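Side-chain contacts in TipC2 (Streptococcus intermedius B196, PDB 6DHX), which probably acts as an immunity protein, an antitoxin that protects its bacterium against an antibacterial toxin exported by the type VII secretion system: residues E24-T29 against N88-Y93; D67-G72 against N163-K168; I106-T111 against A156-I161. All coordinates share one frame; numbering follows the deposited sequence.

Contact 1 (E24-T29 against N88-Y93); sequences EIYQET and NNILIY. With SO4 (sulfate ion), chain D.
Y26 of helix 21-32 lies against I90 of strand 89-99 and N88, in the loop just before it, and these three residues account for most of the 249 Å² buried here. The CA atoms of Y26 and I90 are the nearest across the contact, 6.4 Å apart. Two different surfaces of the tyrosine are used. At its base, Y26 CB is 3.4 Å from I90 CD1, a tight apolar contact. I90 turns CD1 there with chi2 at 126°, well away from a staggered value, which suggests some strain. Farther along, I90 CG1 meets the edge of the ring, close to its plane, 3.6 Å from Y26 CD2. The carbonyl oxygen N89 O borders the same ring, also in plane, at 3.9 Å from Y26 CE2. F83 adds an edge-to-face ring contact from outside the two segments.

The polar end has a separate geometry. N88 ND2 donates to Y26 OH over 2.9 Å in a nearly straight bond (164° at the hydrogen). The hydroxyl oxygen lies almost in the amide plane, and that plane stands 80° from the ring. A second bond from N88 ND2, 2.7 Å to O1 of a sulfate ion, is also close to straight, so each amide hydrogen has its own acceptor. N88 OD1 accepts from Q113 NE2, which together with the two donated bonds fixes the rotation of the amide.

R112 NH2 also binds the sulfate, an ion probably taken from the crystallisation liquor. The chemistry implies a contact that is apolar at the root of the tyrosine and polar at its hydroxyl, where an amide joins phenol and anion; the site can hold an anion in this crystal, and the sulfate says nothing of a biological ligand.

Contact 2 (D67-G72 against N163-K168); sequences DIAKTG and NQKVLK
K165 reaches from helix 151-173 to the backbone of A69, so the contact is made by one long side chain and a peptide carbonyl. The nearest CA atoms, those of A69 and K165, are 9.7 Å apart, and the lysine spans that gap. Its first three torsions are all close to anti, and the extended chain brings CE up to the carbonyl; only the last one bends (chi4 65°), turning NZ alone. K165 NZ donates to A69 O over 2.7 Å, lying in the carbonyl plane with a C=O...N angle of 152°. That oxygen is almost as near K165 CE, at 2.9 Å, so the amine meets it at a cramped CE-NZ...O angle of about 84°; the exact placing of the lysine end is doubtful, though the bond itself stands. The methyl group A69 CB faces the helix but only borders the amine, at 4.2 Å from K165 NZ.

A69 ends a short 3-10 segment, and the bond from K70 N to D67 O, 3.1 Å long, ties this turn together. K70, by contrast, sets out away from the helix. Its NZ makes a salt bridge of 2.8 Å with D67 OD1. K70 is thus bonded within its own loop and to T75 O, while K165 joins the loop to the helix.

K165 itself sits in a wider pi-type turn spanning 163-167. In the fold, the loop joins strands 59-65 and 74-82, and K165 and K70 both touch I77 of strand 74-82. Next to K165, V166 packs on I77 and I79, and L167 touches I21 and I25 of helix 21-32.

Contact 3 (I106-T111 against A156-I161); sequences IWNKYT and AHYEKI
Helix 151-173 packs on the mixed sheet, here on strand 102-111, whose neighbours 89-99 and 116-127 run antiparallel to it; Y158 and H157 of the helix meet N108 and I106 of the strand. The CA atoms of I106 and Y158, the nearest pair, are 7.6 Å apart, and 158 Å² is buried in all. The tyrosine supplies the larger share on the helix side: its CB does not set out straight at the strand, but the ring, with CG anti to the backbone N (chi1 178°), ends close to it. N108 OD1 comes to the edge of that ring, near its plane, 3.2 Å from Y158 CE1 and 3.4 Å from Y158 CD1. Amide and ring planes are 67° apart. An oxygen placed beside ring C-H groups would be compatible with a weak electrostatic attraction, but no hydrogen bond is made, and N108 OD1 is a buried acceptor without a partner in the model.

I106 and N108 alternate with W107 along the strand, so both turn to the face of the sheet that the helix covers. I106 CD1 touches H157 CB at 3.9 Å, the two side chains crossing at about a right angle. The contact on the histidine is thus with its methylene, and its ring nitrogen ND1 bonds instead to Y74 OH.

The other polar ends are likewise occupied beyond the two segments. N108 ND2 donates to I92 O on the adjacent strand 89-99, which anchors the amide to the sheet. Y158 OH is hydrogen-bonded to Y183 OH, and K119 of strand 116-127 makes a cation-pi contact with the Y158 ring.

In the fold
From the N terminus, helix 21-32 is brought onto strand 89-99 by contact 1, which closes a loop of 58 residues. Within that loop contact 2 opens at 67-72, and because it closes only at 163-168 the two cross. Contact 3 begins after contact 1 has closed and ends at 156-161, so it falls wholly within the span of contact 2. Contacts 1 and 3 use adjacent antiparallel strands, joined by the bond from Y110 N to I90 O (2.8 Å). Contacts 2 and 3 use successive turns of helix 151-173. I25 CD1 and L167 CD2, 3.5 Å apart, pack helix 21-32 against helix 151-173.

Contact 1 (E24-T29 against N88-Y93)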
loop_
_atom_site.group_PDB
_atom_site.type_symbol
_atom_site.label_atom_id
_atom_site.label_comp_id
_atom_site.label_asym_id
_atom_site.label_seq_id
_atom_site.Cartn_x
_atom_site.Cartn_y
_atom_site.Cartn_z
ATOM N N GLU A 24 1.765 12.391 6.352
ATOM C CA GLU A 24 3.164 12.773 6.272
ATOM C C GLU A 24 3.797 12.232 4.989
ATOM O O GLU A 24 4.466 12.962 4.239
ATOM C CB GLU A 24 3.843 12.252 7.546
ATOM C CG GLU A 24 5.196 12.709 7.813
ATOM C CD GLU A 24 5.696 12.070 9.111
ATOM O OE1 GLU A 24 6.088 10.886 9.027
ATOM O OE2 GLU A 24 5.655 12.750 10.168
ATOM N N ILE A 25 3.559 10.957 4.694
ATOM C CA ILE A 25 4.045 10.363 3.447
ATOM C C ILE A 25 3.453 11.074 2.227
ATOM O O ILE A 25 4.181 11.393 1.272
ATOM C CB ILE A 25 3.731 8.856 3.394
ATOM C CG1 ILE A 25 4.477 8.098 4.514
ATOM C CG2 ILE A 25 4.127 8.286 2.007
ATOM C CD1 ILE A 25 3.891 6.622 4.782
ATOM N N TYR A 26 2.139 11.306 2.239
ATOM C CA TYR A 26 1.481 11.950 1.103
ATOM C C TYR A 26 2.070 13.345 0.876
ATOM O O TYR A 26 2.450 13.707 -0.252
ATOM C CB TYR A 26 -0.036 12.029 1.367
ATOM C CG TYR A 26 -0.814 12.699 0.260
ATOM C CD1 TYR A 26 -0.892 14.098 0.186
ATOM C CD2 TYR A 26 -1.500 11.933 -0.715
ATOM C CE1 TYR A 26 -1.601 14.704 -0.850
ATOM C CE2 TYR A 26 -2.207 12.548 -1.754
ATOM C CZ TYR A 26 -2.254 13.917 -1.802
ATOM O OH TYR A 26 -2.944 14.571 -2.774
ATOM N N GLN A 27 2.146 14.144 1.948
ATOM C CA GLN A 27 2.557 15.544 1.785
ATOM C C GLN A 27 4.025 15.654 1.432
ATOM O O GLN A 27 4.416 16.526 0.651
ATOM C CB GLN A 27 2.246 16.325 3.072
ATOM C CG GLN A 27 0.710 16.433 3.247
ATOM C CD GLN A 27 0.263 17.146 4.511
ATOM O OE1 GLN A 27 -0.734 16.738 5.116
ATOM N NE2 GLN A 27 0.973 18.224 4.924
ATOM N N GLU A 28 4.877 14.833 2.054
ATOM C CA GLU A 28 6.289 14.978 1.704
ATOM C C GLU A 28 6.535 14.465 0.292
ATOM O O GLU A 28 7.397 15.016 -0.411
ATOM C CB GLU A 28 7.148 14.238 2.713
ATOM C CG GLU A 28 8.669 14.329 2.480
ATOM C CD GLU A 28 9.290 15.706 2.684
ATOM O OE1 GLU A 28 8.628 16.644 3.169
ATOM O OE2 GLU A 28 10.499 15.800 2.391
ATOM N N THR A 29 5.785 13.435 -0.127
ATOM C CA THR A 29 5.956 12.978 -1.515
ATOM C C THR A 29 5.429 13.999 -2.491
ATOM O O THR A 29 6.087 14.262 -3.493
ATOM C CB THR A 29 5.304 11.604 -1.737
ATOM O OG1 THR A 29 5.877 10.679 -0.804
ATOM C CG2 THR A 29 5.587 11.119 -3.230
ATOM N N ASN A 88 -8.450 11.754 -3.597
ATOM C CA ASN A 88 -7.008 11.637 -3.678
ATOM C C ASN A 88 -6.484 10.855 -2.472
ATOM O O ASN A 88 -7.128 10.796 -1.432
ATOM C CB ASN A 88 -6.379 13.022 -3.777
ATOM C CG ASN A 88 -6.722 13.926 -2.576
ATOM O OD1 ASN A 88 -7.867 13.983 -2.111
ATOM N ND2 ASN A 88 -5.714 14.669 -2.097
ATOM N N ASN A 89 -5.347 10.177 -2.645
ATOM C CA ASN A 89 -5.044 9.093 -1.707
ATOM C C ASN A 89 -3.607 8.618 -1.906
ATOM O O ASN A 89 -2.964 8.921 -2.910
ATOM C CB ASN A 89 -6.030 7.897 -1.887
ATOM C CG ASN A 89 -5.859 7.162 -3.233
ATOM O OD1 ASN A 89 -4.999 6.286 -3.355
ATOM N ND2 ASN A 89 -6.697 7.521 -4.250
ATOM N N ILE A 90 -3.117 7.861 -0.919
ATOM C CA ILE A 90 -1.963 6.976 -1.088
ATOM C C ILE A 90 -2.489 5.565 -0.973
ATOM O O ILE A 90 -3.364 5.286 -0.140
ATOM C CB ILE A 90 -0.896 7.157 -0.002
ATOM C CG1 ILE A 90 -0.567 8.580 0.260
ATOM C CG2 ILE A 90 0.291 6.274 -0.232
ATOM C CD1 ILE A 90 -0.755 8.755 1.752
ATOM N N LEU A 91 -1.959 4.672 -1.795
ATOM C CA LEU A 91 -2.348 3.258 -1.742
ATOM C C LEU A 91 -1.076 2.463 -1.502
ATOM O O LEU A 91 -0.149 2.530 -2.319
ATOM C CB LEU A 91 -2.997 2.826 -3.050
ATOM C CG LEU A 91 -3.085 1.295 -3.164
ATOM C CD1 LEU A 91 -4.184 0.760 -2.177
ATOM C CD2 LEU A 91 -3.420 0.941 -4.580
ATOM N N ILE A 92 -1.024 1.726 -0.386
ATOM C CA ILE A 92 0.064 0.795 -0.092
ATOM C C ILE A 92 -0.518 -0.598 -0.297
ATOM O O ILE A 92 -1.520 -0.936 0.331
ATOM C CB ILE A 92 0.568 0.956 1.353
ATOM C CG1 ILE A 92 1.124 2.382 1.566
ATOM C CG2 ILE A 92 1.581 -0.181 1.715
ATOM C CD1 ILE A 92 1.218 2.739 3.077
ATOM N N TYR A 93 0.082 -1.409 -1.159
ATOM C CA TYR A 93 -0.440 -2.755 -1.306
ATOM C C TYR A 93 0.693 -3.751 -1.463
ATOM O O TYR A 93 1.834 -3.413 -1.795
ATOM C CB TYR A 93 -1.440 -2.878 -2.473
ATOM C CG TYR A 93 -0.883 -2.744 -3.870
ATOM C CD1 TYR A 93 -0.696 -1.491 -4.452
ATOM C CD2 TYR A 93 -0.587 -3.889 -4.620
ATOM C CE1 TYR A 93 -0.194 -1.378 -5.767
ATOM C CE2 TYR A 93 -0.093 -3.795 -5.902
ATOM C CZ TYR A 93 0.109 -2.541 -6.482
ATOM O OH TYR A 93 0.589 -2.452 -7.793
HETATM S S SO4 D . -5.327 17.749 -0.133
HETATM O O1 SO4 D . -5.482 16.321 0.077
HETATM O O2 SO4 D . -6.028 18.500 0.879
HETATM O O3 SO4 D . -5.815 18.056 -1.468
HETATM O O4 SO4 D . -3.959 18.080 0.033
#

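Contact 2 (D67-G72 against N163-K168)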
loop_
_atom_site.group_PDB
_atom_site.type_symbol
_atom_site.label_atom_id
_atom_site.label_comp_id
_atom_site.label_asym_id
_atom_site.label_seq_id
_atom_site.Cartn_x
_atom_site.Cartn_y
_atom_site.Cartn_z
ATOM N N ASP A 67 13.430 -6.513 -5.989
ATOM C CA ASP A 67 13.432 -7.946 -5.700
ATOM C C ASP A 67 14.361 -8.299 -4.536
ATOM O O ASP A 67 13.999 -9.128 -3.690
ATOM C CB ASP A 67 13.809 -8.718 -6.957
ATOM C CG ASP A 67 12.821 -8.513 -8.075
ATOM O OD1 ASP A 67 11.627 -8.242 -7.782
ATOM O OD2 ASP A 67 13.235 -8.626 -9.250
ATOM N N ILE A 68 15.544 -7.660 -4.455
ATOM C CA ILE A 68 16.460 -7.864 -3.318
ATOM C C ILE A 68 15.768 -7.602 -1.985
ATOM O O ILE A 68 16.147 -8.173 -0.948
ATOM C CB ILE A 68 17.729 -6.979 -3.458
ATOM C CG1 ILE A 68 18.536 -6.931 -2.158
ATOM C CG2 ILE A 68 17.407 -5.550 -3.789
ATOM C CD1 ILE A 68 19.465 -8.088 -1.940
ATOM N N ALA A 69 14.753 -6.744 -1.984
ATOM C CA ALA A 69 14.086 -6.296 -0.764
ATOM C C ALA A 69 12.811 -7.068 -0.461
ATOM O O ALA A 69 12.109 -6.703 0.478
ATOM C CB ALA A 69 13.748 -4.802 -0.858
ATOM N N LYS A 70 12.475 -8.096 -1.243
ATOM C CA LYS A 70 11.278 -8.900 -0.997
ATOM C C LYS A 70 11.644 -10.245 -0.371
ATOM O O LYS A 70 12.631 -10.881 -0.756
ATOM C CB LYS A 70 10.478 -9.107 -2.288
ATOM C CG LYS A 70 9.651 -7.876 -2.650
ATOM C CD LYS A 70 8.875 -8.085 -3.942
ATOM C CE LYS A 70 9.790 -8.513 -5.065
ATOM N NZ LYS A 70 9.154 -8.491 -6.418
ATOM N N THR A 71 10.824 -10.672 0.591
ATOM C CA THR A 71 11.075 -11.825 1.445
ATOM C C THR A 71 10.122 -12.968 1.095
ATOM O O THR A 71 8.974 -12.739 0.698
ATOM C CB THR A 71 10.902 -11.429 2.928
ATOM O OG1 THR A 71 10.246 -12.476 3.650
ATOM C CG2 THR A 71 10.057 -10.138 3.066
ATOM N N GLY A 72 10.619 -14.203 1.224
ATOM C CA GLY A 72 9.770 -15.383 1.205
ATOM C C GLY A 72 8.796 -15.453 0.046
ATOM O O GLY A 72 9.218 -15.429 -1.113
ATOM N N ASN A 163 3.581 -2.379 8.553
ATOM C CA ASN A 163 4.173 -1.701 9.708
ATOM C C ASN A 163 5.681 -1.905 9.789
ATOM O O ASN A 163 6.441 -0.937 9.925
ATOM C CB ASN A 163 3.479 -2.175 10.988
ATOM C CG ASN A 163 2.087 -1.564 11.117
ATOM O OD1 ASN A 163 1.802 -0.535 10.496
ATOM N ND2 ASN A 163 1.238 -2.164 11.927
ATOM N N GLN A 164 6.134 -3.152 9.712
ATOM C CA GLN A 164 7.530 -3.488 9.969
ATOM C C GLN A 164 8.410 -3.313 8.743
ATOM O O GLN A 164 9.649 -3.427 8.839
ATOM C CB GLN A 164 7.634 -4.943 10.500
ATOM C CG GLN A 164 7.013 -5.121 11.907
ATOM C CD GLN A 164 7.340 -3.921 12.795
ATOM O OE1 GLN A 164 8.507 -3.508 12.900
ATOM N NE2 GLN A 164 6.310 -3.327 13.398
ATOM N N LYS A 165 7.829 -2.997 7.595
ATOM C CA LYS A 165 8.662 -2.799 6.425
ATOM C C LYS A 165 8.389 -1.429 5.810
ATOM O O LYS A 165 9.265 -0.542 5.875
ATOM C CB LYS A 165 8.455 -3.933 5.411
ATOM C CG LYS A 165 9.453 -3.935 4.250
ATOM C CD LYS A 165 9.329 -5.272 3.501
ATOM C CE LYS A 165 10.272 -5.344 2.329
ATOM N NZ LYS A 165 11.722 -5.332 2.755
ATOM N N VAL A 166 7.199 -1.212 5.246
ATOM C CA VAL A 166 6.945 0.047 4.523
ATOM C C VAL A 166 7.035 1.242 5.461
ATOM O O VAL A 166 7.708 2.241 5.158
ATOM C CB VAL A 166 5.570 0.025 3.830
ATOM C CG1 VAL A 166 5.282 1.423 3.205
ATOM C CG2 VAL A 166 5.504 -1.108 2.770
ATOM N N LEU A 167 6.325 1.190 6.586
ATOM C CA LEU A 167 6.315 2.368 7.456
ATOM C C LEU A 167 7.631 2.487 8.222
ATOM O O LEU A 167 8.097 3.603 8.510
ATOM C CB LEU A 167 5.123 2.343 8.421
ATOM C CG LEU A 167 3.741 2.461 7.747
ATOM C CD1 LEU A 167 2.615 2.457 8.811
ATOM C CD2 LEU A 167 3.636 3.774 6.877
ATOM N N LYS A 168 8.257 1.368 8.544
ATOM C CA LYS A 168 9.573 1.438 9.189
ATOM C C LYS A 168 10.605 2.032 8.223
ATOM O O LYS A 168 11.467 2.840 8.616
ATOM C CB LYS A 168 9.981 0.037 9.645
ATOM C CG LYS A 168 11.234 0.015 10.503
ATOM C CD LYS A 168 11.585 -1.409 10.891
ATOM C CE LYS A 168 12.654 -1.463 11.973
ATOM N NZ LYS A 168 12.912 -2.867 12.374
#

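Contact 3 (I106-T111 against A156-I161)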
loop_
_atom_site.group_PDB
_atom_site.type_symbol
_atom_site.label_atom_id
_atom_site.label_comp_id
_atom_site.label_asym_id
_atom_site.label_seq_id
_atom_site.Cartn_x
_atom_site.Cartn_y
_atom_site.Cartn_z
ATOM N N ILE A 106 -3.188 -7.548 -0.409
ATOM C CA ILE A 106 -3.730 -6.774 0.691
ATOM C C ILE A 106 -3.521 -5.307 0.336
ATOM O O ILE A 106 -2.396 -4.881 0.029
ATOM C CB ILE A 106 -3.095 -7.190 2.034
ATOM C CG1 ILE A 106 -3.563 -8.627 2.342
ATOM C CG2 ILE A 106 -3.554 -6.318 3.165
ATOM C CD1 ILE A 106 -2.874 -9.271 3.562
ATOM N N TRP A 107 -4.614 -4.559 0.379
ATOM C CA TRP A 107 -4.804 -3.276 -0.276
ATOM C C TRP A 107 -5.149 -2.257 0.794
ATOM O O TRP A 107 -6.165 -2.404 1.484
ATOM C CB TRP A 107 -5.979 -3.480 -1.239
ATOM C CG TRP A 107 -6.322 -2.487 -2.160
ATOM C CD1 TRP A 107 -7.227 -1.472 -1.987
ATOM C CD2 TRP A 107 -5.886 -2.416 -3.500
ATOM N NE1 TRP A 107 -7.363 -0.765 -3.145
ATOM C CE2 TRP A 107 -6.544 -1.317 -4.094
ATOM C CE3 TRP A 107 -5.016 -3.180 -4.267
ATOM C CZ2 TRP A 107 -6.338 -0.950 -5.424
ATOM C CZ3 TRP A 107 -4.805 -2.806 -5.587
ATOM C CH2 TRP A 107 -5.463 -1.707 -6.150
ATOM N N ASN A 108 -4.319 -1.220 0.950
ATOM C CA ASN A 108 -4.453 -0.356 2.122
ATOM C C ASN A 108 -4.467 1.064 1.607
ATOM O O ASN A 108 -3.406 1.599 1.252
ATOM C CB ASN A 108 -3.306 -0.561 3.092
ATOM C CG ASN A 108 -3.083 -2.047 3.378
ATOM O OD1 ASN A 108 -3.857 -2.628 4.150
ATOM N ND2 ASN A 108 -2.076 -2.671 2.731
ATOM N N LYS A 109 -5.660 1.633 1.520
ATOM C CA LYS A 109 -5.840 2.896 0.818
ATOM C C LYS A 109 -6.155 3.991 1.830
ATOM O O LYS A 109 -7.164 3.906 2.520
ATOM C CB LYS A 109 -6.974 2.774 -0.200
ATOM C CG LYS A 109 -7.140 4.078 -1.005
ATOM C CD LYS A 109 -8.062 3.781 -2.202
ATOM C CE LYS A 109 -8.614 5.021 -2.898
ATOM N NZ LYS A 109 -9.631 4.732 -4.031
ATOM N N TYR A 110 -5.312 5.027 1.880
ATOM C CA TYR A 110 -5.546 6.151 2.768
ATOM C C TYR A 110 -6.116 7.307 1.951
ATOM O O TYR A 110 -5.426 7.848 1.074
ATOM C CB TYR A 110 -4.255 6.564 3.458
ATOM C CG TYR A 110 -4.442 7.846 4.231
ATOM C CD1 TYR A 110 -5.074 7.817 5.481
ATOM C CD2 TYR A 110 -4.009 9.066 3.711
ATOM C CE1 TYR A 110 -5.246 8.972 6.197
ATOM C CE2 TYR A 110 -4.166 10.253 4.427
ATOM C CZ TYR A 110 -4.789 10.186 5.679
ATOM O OH TYR A 110 -4.995 11.308 6.463
ATOM N N THR A 111 -7.374 7.690 2.246
ATOM C CA THR A 111 -8.068 8.729 1.507
ATOM C C THR A 111 -7.888 10.040 2.270
ATOM O O THR A 111 -8.147 10.103 3.476
ATOM C CB THR A 111 -9.550 8.392 1.293
ATOM O OG1 THR A 111 -10.119 7.703 2.444
ATOM C CG2 THR A 111 -9.651 7.434 0.078
ATOM N N ALA A 156 -1.345 -10.507 10.621
ATOM C CA ALA A 156 0.093 -10.724 10.720
ATOM C C ALA A 156 0.816 -10.266 9.446
ATOM O O ALA A 156 1.906 -9.695 9.536
ATOM C CB ALA A 156 0.389 -12.194 11.030
ATOM N N HIS A 157 0.234 -10.524 8.263
ATOM C CA HIS A 157 0.827 -10.069 7.003
ATOM C C HIS A 157 0.882 -8.544 6.950
ATOM O O HIS A 157 1.902 -7.952 6.560
ATOM C CB HIS A 157 0.033 -10.609 5.799
ATOM C CG HIS A 157 0.188 -12.089 5.588
ATOM N ND1 HIS A 157 1.416 -12.698 5.478
ATOM C CD2 HIS A 157 -0.734 -13.077 5.479
ATOM C CE1 HIS A 157 1.249 -14.003 5.329
ATOM N NE2 HIS A 157 -0.047 -14.259 5.315
ATOM N N TYR A 158 -0.202 -7.899 7.368
ATOM C CA TYR A 158 -0.244 -6.438 7.402
ATOM C C TYR A 158 0.822 -5.885 8.349
ATOM O O TYR A 158 1.563 -4.954 8.005
ATOM C CB TYR A 158 -1.653 -5.985 7.835
ATOM C CG TYR A 158 -1.712 -4.488 7.929
ATOM C CD1 TYR A 158 -2.047 -3.737 6.810
ATOM C CD2 TYR A 158 -1.413 -3.831 9.118
ATOM C CE1 TYR A 158 -2.089 -2.358 6.857
ATOM C CE2 TYR A 158 -1.427 -2.417 9.190
ATOM C CZ TYR A 158 -1.783 -1.695 8.042
ATOM O OH TYR A 158 -1.819 -0.316 8.074
ATOM N N GLU A 159 0.928 -6.469 9.548
ATOM C CA GLU A 159 1.940 -6.026 10.508
ATOM C C GLU A 159 3.339 -6.196 9.924
ATOM O O GLU A 159 4.187 -5.313 10.055
ATOM C CB GLU A 159 1.796 -6.802 11.819
ATOM C CG GLU A 159 2.954 -6.639 12.813
ATOM C CD GLU A 159 3.082 -5.230 13.378
ATOM O OE1 GLU A 159 2.089 -4.463 13.379
ATOM O OE2 GLU A 159 4.189 -4.903 13.870
ATOM N N LYS A 160 3.584 -7.324 9.270
ATOM C CA LYS A 160 4.922 -7.613 8.764
ATOM C C LYS A 160 5.323 -6.681 7.620
ATOM O O LYS A 160 6.460 -6.190 7.577
ATOM C CB LYS A 160 4.964 -9.065 8.305
ATOM C CG LYS A 160 6.356 -9.501 7.841
ATOM C CD LYS A 160 6.261 -10.989 7.435
ATOM C CE LYS A 160 7.469 -11.426 6.620
ATOM N NZ LYS A 160 8.740 -11.152 7.336
ATOM N N ILE A 161 4.419 -6.453 6.672
ATOM C CA ILE A 161 4.776 -5.695 5.480
ATOM C C ILE A 161 4.487 -4.220 5.643
ATOM O O ILE A 161 5.325 -3.384 5.277
ATOM C CB ILE A 161 4.051 -6.251 4.237
ATOM C CG1 ILE A 161 4.427 -7.726 4.023
ATOM C CG2 ILE A 161 4.353 -5.343 2.995
ATOM C CD1 ILE A 161 5.948 -7.978 3.833
#